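Local coordinates for protein UDP-L-Rhamnose Synthase (Acanthamoeba polyphaga mimivirus, PDB 7JID) that makes UDP-L-rhamnose, probably by NADP(H)-dependent epimerisation and reduction of a 4-keto-6-deoxy sugar nucleotide, at residues L149-D154 with T211-F216; I166-N171 with V285-F290; F216-L221 with D273-L278. All coordinates share one frame; numbering follows the deposited sequence.

Contact 1 of 3, residues L149-D154 with T211-F216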
loop_
_atom_site.group_PDB
_atom_site.type_symbol
_atom_site.label_atom_id
_atom_site.label_comp_id
_atom_site.label_asym_id
_atom_site.label_seq_id
_atom_site.Cartn_x
_atom_site.Cartn_y
_atom_site.Cartn_z
ATOM N N LEU A 149 -5.813 -6.473 -3.172
ATOM C CA LEU A 149 -5.260 -7.306 -2.081
ATOM C C LEU A 149 -6.383 -8.100 -1.432
ATOM O O LEU A 149 -6.169 -9.279 -1.027
ATOM C CB LEU A 149 -4.513 -6.435 -1.064
ATOM C CG LEU A 149 -3.177 -5.913 -1.579
ATOM C CD1 LEU A 149 -2.692 -4.741 -0.739
ATOM C CD2 LEU A 149 -2.156 -7.035 -1.584
ATOM N N MET A 150 -7.593 -7.557 -1.419
ATOM C CA MET A 150 -8.738 -8.270 -0.780
ATOM C C MET A 150 -9.111 -9.526 -1.571
ATOM O O MET A 150 -9.680 -10.453 -0.959
ATOM C CB MET A 150 -9.955 -7.373 -0.591
ATOM C CG MET A 150 -9.753 -6.323 0.463
ATOM S SD MET A 150 -9.496 -7.028 2.137
ATOM C CE MET A 150 -9.178 -5.514 3.053
ATOM N N HIS A 151 -8.754 -9.594 -2.848
ATOM C CA HIS A 151 -9.064 -10.767 -3.700
ATOM C C HIS A 151 -8.225 -11.957 -3.224
ATOM O O HIS A 151 -8.608 -13.093 -3.531
ATOM C CB HIS A 151 -8.851 -10.426 -5.173
ATOM C CG HIS A 151 -9.965 -9.623 -5.769
ATOM N ND1 HIS A 151 -10.152 -8.248 -5.508
ATOM C CD2 HIS A 151 -10.928 -9.965 -6.666
ATOM C CE1 HIS A 151 -11.212 -7.821 -6.182
ATOM N NE2 HIS A 151 -11.638 -8.840 -6.970
ATOM N N PHE A 152 -7.110 -11.735 -2.523
ATOM C CA PHE A 152 -6.324 -12.829 -1.893
ATOM C C PHE A 152 -7.044 -13.419 -0.673
ATOM O O PHE A 152 -6.558 -14.460 -0.153
ATOM C CB PHE A 152 -4.932 -12.343 -1.490
ATOM C CG PHE A 152 -4.050 -12.110 -2.673
ATOM C CD1 PHE A 152 -3.503 -13.171 -3.359
ATOM C CD2 PHE A 152 -3.733 -10.832 -3.079
ATOM C CE1 PHE A 152 -2.686 -12.951 -4.457
ATOM C CE2 PHE A 152 -2.900 -10.612 -4.167
ATOM C CZ PHE A 152 -2.410 -11.679 -4.882
ATOM N N PHE A 153 -8.168 -12.832 -0.239
ATOM C CA PHE A 153 -8.973 -13.280 0.909
ATOM C C PHE A 153 -10.412 -13.604 0.457
ATOM O O PHE A 153 -11.328 -13.422 1.212
ATOM C CB PHE A 153 -8.988 -12.208 2.000
ATOM C CG PHE A 153 -7.640 -11.887 2.581
ATOM C CD1 PHE A 153 -7.207 -12.504 3.739
ATOM C CD2 PHE A 153 -6.819 -10.950 1.977
ATOM C CE1 PHE A 153 -5.959 -12.211 4.265
ATOM C CE2 PHE A 153 -5.576 -10.642 2.516
ATOM C CZ PHE A 153 -5.160 -11.264 3.670
ATOM N N ASP A 154 -10.559 -14.140 -0.743
ATOM C CA ASP A 154 -11.884 -14.293 -1.387
ATOM C C ASP A 154 -12.803 -15.225 -0.584
ATOM O O ASP A 154 -14.020 -15.084 -0.707
ATOM C CB ASP A 154 -11.705 -14.779 -2.819
ATOM C CG ASP A 154 -12.961 -14.597 -3.653
ATOM O OD1 ASP A 154 -13.342 -13.453 -3.875
ATOM O OD2 ASP A 154 -13.514 -15.613 -4.113
ATOM N N THR A 211 -18.907 -14.246 1.158
ATOM C CA THR A 211 -17.531 -13.702 1.029
ATOM C C THR A 211 -17.290 -13.335 -0.426
ATOM O O THR A 211 -18.136 -13.647 -1.267
ATOM C CB THR A 211 -16.425 -14.622 1.575
ATOM O OG1 THR A 211 -16.392 -15.838 0.825
ATOM C CG2 THR A 211 -16.607 -14.842 3.057
ATOM N N GLY A 212 -16.169 -12.668 -0.684
ATOM C CA GLY A 212 -15.791 -12.303 -2.045
ATOM C C GLY A 212 -15.951 -10.807 -2.284
ATOM O O GLY A 212 -16.409 -10.100 -1.395
ATOM N N THR A 213 -15.720 -10.395 -3.505
ATOM C CA THR A 213 -15.904 -8.985 -3.918
ATOM C C THR A 213 -17.317 -8.839 -4.497
ATOM O O THR A 213 -17.737 -9.673 -5.303
ATOM C CB THR A 213 -14.823 -8.548 -4.894
ATOM O OG1 THR A 213 -13.590 -8.569 -4.170
ATOM C CG2 THR A 213 -15.039 -7.160 -5.443
ATOM N N PHE A 214 -18.004 -7.757 -4.151
ATOM C CA PHE A 214 -19.298 -7.366 -4.770
ATOM C C PHE A 214 -19.260 -5.882 -5.063
ATOM O O PHE A 214 -19.106 -5.065 -4.127
ATOM C CB PHE A 214 -20.486 -7.674 -3.880
ATOM C CG PHE A 214 -20.793 -9.145 -3.725
ATOM C CD1 PHE A 214 -21.887 -9.703 -4.380
ATOM C CD2 PHE A 214 -20.071 -9.921 -2.835
ATOM C CE1 PHE A 214 -22.193 -11.050 -4.185
ATOM C CE2 PHE A 214 -20.355 -11.278 -2.682
ATOM C CZ PHE A 214 -21.451 -11.819 -3.325
ATOM N N ASN A 215 -19.578 -5.524 -6.291
ATOM C CA ASN A 215 -20.023 -4.153 -6.625
ATOM C C ASN A 215 -21.311 -3.912 -5.839
ATOM O O ASN A 215 -22.208 -4.749 -5.856
ATOM C CB ASN A 215 -20.180 -4.016 -8.142
ATOM C CG ASN A 215 -18.869 -4.001 -8.871
ATOM O OD1 ASN A 215 -17.824 -3.644 -8.326
ATOM N ND2 ASN A 215 -18.891 -4.458 -10.128
ATOM N N PHE A 216 -21.372 -2.807 -5.123
ATOM C CA PHE A 216 -22.362 -2.595 -4.058
ATOM C C PHE A 216 -22.954 -1.199 -4.235
ATOM O O PHE A 216 -23.051 -0.427 -3.287
ATOM C CB PHE A 216 -21.746 -2.854 -2.696
ATOM C CG PHE A 216 -22.793 -3.319 -1.736
ATOM C CD1 PHE A 216 -23.307 -4.598 -1.830
ATOM C CD2 PHE A 216 -23.164 -2.514 -0.683
ATOM C CE1 PHE A 216 -24.249 -5.020 -0.891
ATOM C CE2 PHE A 216 -24.125 -2.926 0.224
ATOM C CZ PHE A 216 -24.628 -4.200 0.128
HETATM O O HOH W 1 -12.439 -10.899 -3.369
HETATM O O HOH W 2 -15.143 -12.380 -5.518
#
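Asp-154, Thr-213 and His-151 carry most of this contact, in which the turn after helix 138-150 meets strand 212-215, an outermost strand of the six-stranded parallel sheet of the Rossmann fold. The strand begins at Gly-212, where the two backbones come closest. With CG anti to the backbone N (chi1 -164°), the carboxylate of Asp-154 lies beside the strand backbone, OD1 standing 3.3 Å from Gly-212 CA. That glycine has phi 108°, at which a CB would press on the preceding carbonyl and also come close to OD1. Rather than bonding the strand directly, OD1 works through two waters that both donate to it. One, 2.8 Å from Asp-154 OD1, also hydrogen-bonds the hydroxyl of Thr-213; the other, 2.7 Å from Asp-154 OD1, accepts the backbone N-H of Thr-213. Carboxylate and strand are thus joined through the side chain and the main chain of one residue.

Thr-213 OG1 also receives Asn-159 ND2 from the adjacent strand 157-162, and it sits over one face of the His-151 imidazole, displaced toward the rim. Its nearest ring atom is CE1, with Thr-213 OG1 to His-151 CE1 at 3.2 Å, and the two side chains cross at about a right angle. The ring is held by its two nitrogens: ND1 bonds the carbonyl of Asp-147 in the helix and NE2 that of Glu-128. Two carbonyl partners would suit an imidazole protonated on both nitrogens. Just before the strand, Thr-211 OG1 donates directly to Asp-154 O over 2.9 Å, in the carbonyl plane on a lone pair, with a C=O...donor angle of 136°.

Contact 2 of 3, residues I166-N171 with V285-F290; sequences ITIEQN and VSKMKF
Ile-168 and Met-288 bring the two backbones to their closest approach. No direct hydrogen bond crosses here; the segments meet by van der Waals packing, much of it carbon against carbonyl oxygen. The CG2 methyl of Ile-168, anti to the backbone N, reaches Lys-287 CB at 4.0 Å. Here only the base of the lysine takes part: its extended chain runs on from CG, and NZ forms a salt bridge with Glu-283 one helical turn earlier. Ile-168 also rests on Val-284 of the same helix.

Weak carbon-to-oxygen packing makes up a second group. Met-288 runs its extended side chain past the loop carbonyls, CG at 3.6 Å from Ile-168 O and the terminal CE at 3.8 Å from Thr-167 O. Its chi1 of -94° lies well off a staggered position, a modest torsional cost, and its side chain also touches Ile-176 of helix 175-181. Gln-170 crosses it at about a right angle and places CG 3.5 Å from Lys-289 O, while its OE1 bonds Thr-177 OG1.

The polar link is one water, which donates to Ile-168 O at 2.7 Å and accepts from Lys-289 N at 2.9 Å, bridging main chain to main chain. Within the loop, Thr-167 OG1 donates to Glu-169 O over 2.7 Å, tying Thr-167 to Glu-169 across Ile-168, whose own carbonyl meets the methionine.

The C-terminal tail leaving helix 277-287 is thereby packed on the loop that follows strand 157-162, consistent with the extended short-chain dehydrogenase fold, where the C-terminal part forms a smaller substrate-binding domain beside the Rossmann domain.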
loop_
_atom_site.group_PDB
_atom_site.type_symbol
_atom_site.label_atom_id
_atom_site.label_comp_id
_atom_site.label_asym_id
_atom_site.label_seq_id
_atom_site.Cartn_x
_atom_site.Cartn_y
_atom_site.Cartn_z
ATOM N N ILE A 166 -25.277 7.803 -0.365
ATOM C CA ILE A 166 -26.420 8.732 -0.146
ATOM C C ILE A 166 -27.244 8.247 1.049
ATOM O O ILE A 166 -27.412 7.040 1.180
ATOM C CB ILE A 166 -27.285 8.785 -1.404
ATOM C CG1 ILE A 166 -26.564 9.453 -2.584
ATOM C CG2 ILE A 166 -28.629 9.460 -1.140
ATOM C CD1 ILE A 166 -27.150 9.078 -3.911
ATOM N N THR A 167 -27.634 9.156 1.919
ATOM C CA THR A 167 -28.658 8.879 2.950
ATOM C C THR A 167 -29.820 9.848 2.788
ATOM O O THR A 167 -29.603 10.969 2.271
ATOM C CB THR A 167 -28.047 8.952 4.354
ATOM O OG1 THR A 167 -27.418 10.232 4.507
ATOM C CG2 THR A 167 -27.093 7.803 4.608
ATOM N N ILE A 168 -30.998 9.424 3.225
ATOM C CA ILE A 168 -32.214 10.277 3.308
ATOM C C ILE A 168 -31.892 11.422 4.266
ATOM O O ILE A 168 -32.091 12.582 3.898
ATOM C CB ILE A 168 -33.427 9.456 3.774
ATOM C CG1 ILE A 168 -33.779 8.339 2.791
ATOM C CG2 ILE A 168 -34.589 10.393 4.071
ATOM C CD1 ILE A 168 -34.573 7.188 3.414
ATOM N N GLU A 169 -31.342 11.093 5.421
ATOM C CA GLU A 169 -30.925 12.142 6.393
ATOM C C GLU A 169 -29.772 12.945 5.770
ATOM O O GLU A 169 -28.825 12.325 5.334
ATOM C CB GLU A 169 -30.488 11.503 7.712
ATOM C CG GLU A 169 -30.373 12.524 8.837
ATOM C CD GLU A 169 -29.872 11.988 10.168
ATOM O OE1 GLU A 169 -29.832 10.759 10.345
ATOM O OE2 GLU A 169 -29.518 12.802 11.014
ATOM N N GLN A 170 -29.807 14.275 5.842
ATOM C CA GLN A 170 -28.710 15.137 5.349
ATOM C C GLN A 170 -27.487 14.942 6.259
ATOM O O GLN A 170 -27.667 14.762 7.493
ATOM C CB GLN A 170 -29.193 16.588 5.298
ATOM C CG GLN A 170 -30.161 16.826 4.158
ATOM C CD GLN A 170 -29.358 17.001 2.893
ATOM O OE1 GLN A 170 -28.886 16.038 2.294
ATOM N NE2 GLN A 170 -29.088 18.247 2.547
ATOM N N ASN A 171 -26.286 14.927 5.689
ATOM C CA ASN A 171 -25.027 14.730 6.456
ATOM C C ASN A 171 -23.896 15.287 5.611
ATOM O O ASN A 171 -23.971 15.156 4.391
ATOM C CB ASN A 171 -24.794 13.256 6.820
ATOM C CG ASN A 171 -23.608 13.032 7.738
ATOM O OD1 ASN A 171 -22.459 12.986 7.291
ATOM N ND2 ASN A 171 -23.875 12.849 9.026
ATOM N N VAL A 285 -35.399 11.391 -2.275
ATOM C CA VAL A 285 -35.731 12.840 -2.383
ATOM C C VAL A 285 -37.151 13.076 -1.842
ATOM O O VAL A 285 -37.335 14.105 -1.154
ATOM C CB VAL A 285 -35.572 13.344 -3.823
ATOM C CG1 VAL A 285 -36.125 14.756 -3.991
ATOM C CG2 VAL A 285 -34.104 13.290 -4.220
ATOM N N SER A 286 -38.095 12.180 -2.113
ATOM C CA SER A 286 -39.513 12.351 -1.670
ATOM C C SER A 286 -39.574 12.452 -0.139
ATOM O O SER A 286 -40.441 13.212 0.372
ATOM C CB SER A 286 -40.400 11.261 -2.214
ATOM O OG SER A 286 -40.243 10.032 -1.515
ATOM N N LYS A 287 -38.633 11.804 0.563
ATOM C CA LYS A 287 -38.633 11.652 2.042
ATOM C C LYS A 287 -37.723 12.686 2.718
ATOM O O LYS A 287 -37.767 12.773 3.958
ATOM C CB LYS A 287 -38.183 10.242 2.409
ATOM C CG LYS A 287 -39.142 9.157 1.957
ATOM C CD LYS A 287 -38.618 7.760 2.134
ATOM C CE LYS A 287 -39.656 6.717 1.793
ATOM N NZ LYS A 287 -39.270 5.398 2.341
ATOM N N MET A 288 -36.928 13.423 1.951
ATOM C CA MET A 288 -35.820 14.279 2.441
ATOM C C MET A 288 -36.379 15.532 3.100
ATOM O O MET A 288 -37.285 16.122 2.507
ATOM C CB MET A 288 -34.958 14.794 1.285
ATOM C CG MET A 288 -33.814 13.960 1.034
ATOM S SD MET A 288 -32.707 14.815 -0.071
ATOM C CE MET A 288 -31.397 13.619 0.164
ATOM N N LYS A 289 -35.761 15.928 4.213
ATOM C CA LYS A 289 -35.832 17.284 4.811
ATOM C C LYS A 289 -34.679 18.151 4.318
ATOM O O LYS A 289 -33.615 17.589 3.994
ATOM C CB LYS A 289 -35.732 17.180 6.330
ATOM C CG LYS A 289 -37.026 16.781 7.007
ATOM C CD LYS A 289 -36.860 16.731 8.490
ATOM C CE LYS A 289 -35.946 15.610 8.914
ATOM N NZ LYS A 289 -36.126 15.307 10.351
ATOM N N PHE A 290 -34.890 19.472 4.295
ATOM C CA PHE A 290 -33.865 20.481 3.931
ATOM C C PHE A 290 -33.715 21.470 5.101
ATOM O O PHE A 290 -34.640 22.164 5.522
ATOM C CB PHE A 290 -34.232 21.124 2.594
ATOM C CG PHE A 290 -34.396 20.111 1.490
ATOM C CD1 PHE A 290 -33.332 19.763 0.668
ATOM C CD2 PHE A 290 -35.617 19.491 1.290
ATOM C CE1 PHE A 290 -33.497 18.823 -0.335
ATOM C CE2 PHE A 290 -35.776 18.540 0.298
ATOM C CZ PHE A 290 -34.720 18.217 -0.523
HETATM O O HOH W 3 -33.581 14.284 5.316
#

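Contact 3 of 3, residues F216-L221 with D273-L278. With EDO (1,2-ethanediol), chain E.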
loop_
_atom_site.group_PDB
_atom_site.type_symbol
_atom_site.label_atom_id
_atom_site.label_comp_id
_atom_site.label_asym_id
_atom_site.label_seq_id
_atom_site.Cartn_x
_atom_site.Cartn_y
_atom_site.Cartn_z
ATOM N N PHE A 216 -21.372 -2.807 -5.123
ATOM C CA PHE A 216 -22.362 -2.595 -4.058
ATOM C C PHE A 216 -22.954 -1.199 -4.235
ATOM O O PHE A 216 -23.051 -0.427 -3.287
ATOM C CB PHE A 216 -21.746 -2.854 -2.696
ATOM C CG PHE A 216 -22.793 -3.319 -1.736
ATOM C CD1 PHE A 216 -23.307 -4.598 -1.830
ATOM C CD2 PHE A 216 -23.164 -2.514 -0.683
ATOM C CE1 PHE A 216 -24.249 -5.020 -0.891
ATOM C CE2 PHE A 216 -24.125 -2.926 0.224
ATOM C CZ PHE A 216 -24.628 -4.200 0.128
ATOM N N THR A 217 -23.407 -0.955 -5.456
ATOM C CA THR A 217 -24.197 0.231 -5.838
ATOM C C THR A 217 -25.601 -0.211 -6.272
ATOM O O THR A 217 -25.784 -1.366 -6.710
ATOM C CB THR A 217 -23.486 0.999 -6.953
ATOM O OG1 THR A 217 -23.179 0.037 -7.958
ATOM C CG2 THR A 217 -22.223 1.693 -6.476
ATOM N N ASN A 218 -26.580 0.688 -6.213
ATOM C CA ASN A 218 -27.923 0.422 -6.781
ATOM C C ASN A 218 -27.745 0.215 -8.277
ATOM O O ASN A 218 -26.860 0.832 -8.899
ATOM C CB ASN A 218 -28.908 1.562 -6.555
ATOM C CG ASN A 218 -29.326 1.806 -5.115
ATOM O OD1 ASN A 218 -28.533 2.242 -4.279
ATOM N ND2 ASN A 218 -30.590 1.496 -4.838
ATOM N N PRO A 219 -28.503 -0.710 -8.872
ATOM C CA PRO A 219 -28.377 -0.923 -10.312
ATOM C C PRO A 219 -28.549 0.375 -11.116
ATOM O O PRO A 219 -29.427 1.197 -10.772
ATOM C CB PRO A 219 -29.451 -1.947 -10.615
ATOM C CG PRO A 219 -29.496 -2.753 -9.352
ATOM C CD PRO A 219 -29.349 -1.730 -8.211
ATOM N N GLY A 220 -27.737 0.521 -12.163
ATOM C CA GLY A 220 -27.882 1.620 -13.122
ATOM C C GLY A 220 -27.143 2.889 -12.729
ATOM O O GLY A 220 -26.315 2.912 -11.799
ATOM N N LEU A 221 -27.332 3.905 -13.560
ATOM C CA LEU A 221 -26.624 5.196 -13.507
ATOM C C LEU A 221 -27.560 6.342 -13.237
ATOM O O LEU A 221 -28.697 6.342 -13.752
ATOM C CB LEU A 221 -25.954 5.402 -14.869
ATOM C CG LEU A 221 -24.817 4.458 -15.225
ATOM C CD1 LEU A 221 -24.386 4.701 -16.676
ATOM C CD2 LEU A 221 -23.650 4.596 -14.235
ATOM N N ASP A 273 -34.316 -7.358 -5.457
ATOM C CA ASP A 273 -35.302 -6.286 -5.164
ATOM C C ASP A 273 -34.583 -4.965 -4.867
ATOM O O ASP A 273 -35.276 -4.006 -4.497
ATOM C CB ASP A 273 -36.252 -6.655 -4.013
ATOM C CG ASP A 273 -37.056 -7.923 -4.272
ATOM O OD1 ASP A 273 -37.138 -8.361 -5.462
ATOM O OD2 ASP A 273 -37.554 -8.480 -3.279
ATOM N N VAL A 274 -33.237 -4.910 -4.932
ATOM C CA VAL A 274 -32.555 -3.604 -4.733
ATOM C C VAL A 274 -33.028 -2.704 -5.861
ATOM O O VAL A 274 -32.827 -3.053 -7.014
ATOM C CB VAL A 274 -31.017 -3.699 -4.777
ATOM C CG1 VAL A 274 -30.380 -2.322 -4.590
ATOM C CG2 VAL A 274 -30.501 -4.687 -3.733
ATOM N N PRO A 275 -33.595 -1.528 -5.552
ATOM C CA PRO A 275 -34.169 -0.641 -6.563
ATOM C C PRO A 275 -33.094 -0.096 -7.516
ATOM O O PRO A 275 -31.981 0.192 -7.056
ATOM C CB PRO A 275 -34.753 0.518 -5.759
ATOM C CG PRO A 275 -35.026 -0.086 -4.393
ATOM C CD PRO A 275 -33.889 -1.052 -4.182
ATOM N N ASP A 276 -33.427 0.063 -8.796
ATOM C CA ASP A 276 -32.536 0.847 -9.688
ATOM C C ASP A 276 -32.330 2.212 -9.036
ATOM O O ASP A 276 -33.161 2.699 -8.219
ATOM C CB ASP A 276 -33.092 0.971 -11.093
ATOM C CG ASP A 276 -34.247 1.936 -11.129
ATOM O OD1 ASP A 276 -33.976 3.144 -11.203
ATOM O OD2 ASP A 276 -35.446 1.488 -11.092
ATOM N N ILE A 277 -31.172 2.818 -9.303
ATOM C CA ILE A 277 -30.738 4.059 -8.634
ATOM C C ILE A 277 -31.767 5.199 -8.828
ATOM O O ILE A 277 -31.956 6.021 -7.909
ATOM C CB ILE A 277 -29.324 4.459 -9.113
ATOM C CG1 ILE A 277 -28.789 5.671 -8.374
ATOM C CG2 ILE A 277 -29.265 4.688 -10.616
ATOM C CD1 ILE A 277 -28.698 5.472 -6.884
ATOM N N LEU A 278 -32.424 5.316 -9.980
ATOM C CA LEU A 278 -33.365 6.457 -10.189
ATOM C C LEU A 278 -34.668 6.254 -9.382
ATOM O O LEU A 278 -35.098 7.206 -8.659
ATOM C CB LEU A 278 -33.614 6.671 -11.688
ATOM C CG LEU A 278 -34.394 7.959 -11.941
ATOM C CD1 LEU A 278 -33.575 9.166 -11.532
ATOM C CD2 LEU A 278 -34.766 8.098 -13.411
HETATM C C1 EDO E . -32.966 -6.404 -1.048
HETATM O O1 EDO E . -33.600 -5.163 -1.327
HETATM C C2 EDO E . -33.693 -7.622 -1.488
HETATM O O2 EDO E . -33.412 -8.117 -2.796
#
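Asn-218 reaches from the loop after strand 212-215 to the turn before helix 277-287. Its CB lies 3.4 Å from Pro-275 O and 3.7 Å from Ile-277 CA. CG, anti to the carbonyl carbon (chi1 -68°), passes near Ile-277 CD1, the two side chains crossing at about a right angle. At the tip the amide divides its work: OD1 accepts from the backbone of Ile-194, while ND2 donates to Pro-275 O over 2.9 Å, nearly straight at 166°, and also to Gln-197 OE1. Pro-275 O lies almost in the amide plane, while ND2 is tilted 24° from the carbonyl plane. ND2 further touches Val-274 CG1, which packs on Pro-219 CD at 3.8 Å.

One residue on, Pro-219 O takes the N-H of Ile-277 at 2.8 Å, with a longer CA-H...O contact from Asp-276 beside it. Ile-277 CG2 lies 3.5 Å from Gly-220 C.

Asp-276 is the N-cap: its side chain caps a backbone N just past Leu-278, and OD2 also bonds Thr-279 OG1. The N-H of Ile-277, first in the helix, finds its acceptor in Pro-219 O, an oxygen that probably also suits the positive end of the helix dipole.

Overall arrangement
Contacts 1 and 3 follow one another along the chain and meet at Phe-216: the first fastens the start of strand 212-215 to the turn after helix 138-150, the second takes up the loop leaving that strand. Their centres are 20 Å apart. Contacts 2 and 3 share helix 277-287, using its end and its start respectively, with centres 17 Å apart, and contact 3 is nested within the chain loop closed by contact 2. Contacts 1 and 2 lie on opposite sides of the chain's centre, 30 Å between centres, and their segments alternate in sequence. Loops 166-171 and 216-221, following neighbouring strands, thus tie the C-terminal part of the chain to the Rossmann sheet.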